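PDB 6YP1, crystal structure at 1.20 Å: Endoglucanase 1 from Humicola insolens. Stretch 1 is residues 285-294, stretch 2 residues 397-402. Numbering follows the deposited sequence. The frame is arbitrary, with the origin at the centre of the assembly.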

# COMPACT_ATOMS: atom_id res chain seq x y z
N ARG A 285 -3.62 -4.87 -15.84
CA ARG A 285 -2.26 -4.41 -15.59
C ARG A 285 -1.41 -4.61 -16.85
O ARG A 285 -1.31 -5.74 -17.35
CB ARG A 285 -1.61 -5.20 -14.47
CG ARG A 285 -0.10 -5.10 -14.37
CD ARG A 285 0.47 -3.70 -14.18
NE ARG A 285 -0.03 -3.05 -13.03
CZ ARG A 285 0.38 -3.33 -11.78
NH1 ARG A 285 1.34 -4.22 -11.57
NH2 ARG A 285 -0.16 -2.69 -10.75
N PHE A 286 -0.78 -3.55 -17.31
CA PHE A 286 0.25 -3.66 -18.35
C PHE A 286 1.36 -2.68 -18.03
O PHE A 286 1.27 -1.92 -17.04
CB PHE A 286 -0.33 -3.51 -19.76
CG PHE A 286 -0.97 -2.19 -20.03
CD1 PHE A 286 -2.32 -1.99 -19.75
CD2 PHE A 286 -0.28 -1.15 -20.62
CE1 PHE A 286 -2.95 -0.81 -20.02
CE2 PHE A 286 -0.93 0.06 -20.87
CZ PHE A 286 -2.27 0.21 -20.56
N TYR A 287 2.42 -2.72 -18.82
CA TYR A 287 3.65 -1.96 -18.48
C TYR A 287 4.11 -1.17 -19.68
O TYR A 287 3.64 -1.41 -20.82
CB TYR A 287 4.76 -2.93 -18.00
CG TYR A 287 4.36 -3.75 -16.79
CD1 TYR A 287 3.62 -4.90 -16.92
CD2 TYR A 287 4.72 -3.37 -15.50
CE1 TYR A 287 3.20 -5.63 -15.82
CE2 TYR A 287 4.35 -4.10 -14.38
CZ TYR A 287 3.57 -5.24 -14.55
OH TYR A 287 3.14 -5.90 -13.42
N VAL A 288 5.01 -0.25 -19.48
CA VAL A 288 5.69 0.45 -20.59
C VAL A 288 7.15 0.47 -20.26
O VAL A 288 7.54 0.79 -19.12
CB VAL A 288 5.16 1.90 -20.80
CG1 VAL A 288 5.68 2.48 -22.11
CG2 VAL A 288 3.65 1.95 -20.81
N GLN A 289 8.00 0.10 -21.20
CA GLN A 289 9.45 0.16 -20.96
C GLN A 289 10.12 0.46 -22.28
O GLN A 289 9.71 -0.02 -23.34
CB GLN A 289 9.96 -1.13 -20.37
CG GLN A 289 11.43 -1.09 -19.88
CD GLN A 289 11.88 -2.28 -19.06
OE1 GLN A 289 11.70 -3.42 -19.47
NE2 GLN A 289 12.45 -2.00 -17.87
N ASP A 290 11.15 1.30 -22.23
CA ASP A 290 11.89 1.70 -23.45
C ASP A 290 10.94 2.27 -24.52
O ASP A 290 11.16 2.07 -25.71
CB ASP A 290 12.76 0.52 -23.89
CG ASP A 290 13.94 0.25 -22.95
OD1 ASP A 290 14.38 1.19 -22.24
OD2 ASP A 290 14.27 -0.91 -22.78
N GLY A 291 9.94 2.96 -24.09
CA GLY A 291 9.02 3.65 -25.01
C GLY A 291 8.00 2.77 -25.66
O GLY A 291 7.30 3.26 -26.55
N LYS A 292 7.86 1.54 -25.23
CA LYS A 292 6.94 0.56 -25.85
C LYS A 292 6.00 -0.03 -24.82
O LYS A 292 6.44 -0.43 -23.71
CB LYS A 292 7.76 -0.56 -26.46
CG LYS A 292 8.86 -0.08 -27.41
N VAL A 293 4.74 -0.13 -25.15
CA VAL A 293 3.76 -0.84 -24.33
C VAL A 293 4.08 -2.32 -24.30
O VAL A 293 4.31 -2.94 -25.36
CB VAL A 293 2.34 -0.59 -24.85
CG1 VAL A 293 1.31 -1.50 -24.20
CG2 VAL A 293 1.90 0.84 -24.67
N ILE A 294 4.04 -2.90 -23.11
CA ILE A 294 4.17 -4.34 -22.85
C ILE A 294 2.81 -4.80 -22.38
O ILE A 294 2.41 -4.53 -21.23
CB ILE A 294 5.28 -4.62 -21.86
CG1 ILE A 294 6.63 -4.14 -22.42
CG2 ILE A 294 5.31 -6.08 -21.45
CD1 ILE A 294 7.75 -4.05 -21.40
N THR A 397 -2.72 8.13 -19.50
CA THR A 397 -1.57 8.31 -18.61
C THR A 397 -0.24 7.90 -19.19
O THR A 397 0.78 8.05 -18.55
CB THR A 397 -1.79 7.56 -17.30
OG1 THR A 397 -1.83 6.16 -17.54
CG2 THR A 397 -3.00 8.04 -16.54
N TYR A 398 -0.24 7.35 -20.40
CA TYR A 398 1.01 6.82 -21.01
C TYR A 398 1.04 7.17 -22.48
O TYR A 398 0.02 7.44 -22.98
CB TYR A 398 1.10 5.32 -20.77
CG TYR A 398 -0.03 4.52 -21.36
CD1 TYR A 398 -1.21 4.44 -20.68
CD2 TYR A 398 0.04 3.98 -22.63
CE1 TYR A 398 -2.29 3.80 -21.23
CE2 TYR A 398 -1.04 3.36 -23.18
CZ TYR A 398 -2.23 3.31 -22.52
OH TYR A 398 -3.34 2.72 -23.05
N GLN A 399 2.13 7.06 -23.06
CA GLN A 399 2.54 7.65 -24.38
C GLN A 399 3.71 6.76 -24.86
O GLN A 399 4.52 6.38 -24.04
CB GLN A 399 2.95 9.22 -24.58
N GLU A 400 3.58 6.12 -25.99
CA GLU A 400 4.63 5.37 -26.62
C GLU A 400 5.49 6.34 -27.43
O GLU A 400 4.96 7.41 -27.86
CB GLU A 400 4.04 4.40 -27.65
N LEU A 401 6.76 6.05 -27.61
CA LEU A 401 7.62 6.86 -28.49
C LEU A 401 7.09 6.76 -29.93
O LEU A 401 6.62 5.64 -30.35
CB LEU A 401 9.08 6.39 -28.37
CG LEU A 401 10.06 7.22 -29.17
N GLN A 402 7.20 7.85 -30.71
CA GLN A 402 6.72 8.03 -32.13
C GLN A 402 7.86 8.02 -33.16
O GLN A 402 8.98 8.31 -32.77
CB GLN A 402 6.06 9.43 -32.24

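Residues 285-294 form a β-hairpin, with strands 285-289 and 292-294 joined by a type I' turn from Gln 289 to Lys 292. Paired backbone hydrogen bonds close it: Gln 289 N to Lys 292 O (3.0 Å) and Lys 292 N to Gln 289 O (3.1 Å) next to the turn, then Tyr 287 N to Ile 294 O (3.0 Å) and Ile 294 N to Tyr 287 O (2.8 Å). Residues 397-402 adopt no regular helix or strand; from Tyr 398 to Leu 401 the backbone is extended and runs past the hairpin. The two backbones come nearest at the turn, where the CA atoms of Gly 291 and Leu 401 are 4.9 Å apart. Here Leu 401 N donates a hydrogen bond to Gly 291 O (3.0 Å, 156° at the hydrogen), and the same carbonyl oxygen receives a CA-H...O contact from Glu 400 CA (3.4 Å). Glycine suits this position twice over: its phi of 79° is readily accessible without a side chain, and an ideal CB would lie a tight 3.1 Å from Leu 401 CB.

The side-chain contact centres on Tyr 398, whose CA-to-CB bond points toward the hairpin. Phe 286 and Val 288, alternate residues on the first strand, both point toward the C-terminal segment, whereas the intervening Tyr 287 is out of its reach. Phe 286 directs its ring edge at the face of Tyr 398, with centroids 5.2 Å apart and planes at 83°; the closest approach is 3.7 Å, from Phe 286 CZ to Tyr 398 CE1. Compact β-branched valines complete the apolar contact: Val 288 CG2 lies 4.2 Å from Tyr 398 CB, and Val 293 CG2, from the second strand, 4.1 Å from Tyr 398 CE2. Phe 286 and Val 288 are buried, while Tyr 398 remains partly exposed. The contact is modest, burying 299 Å² in total.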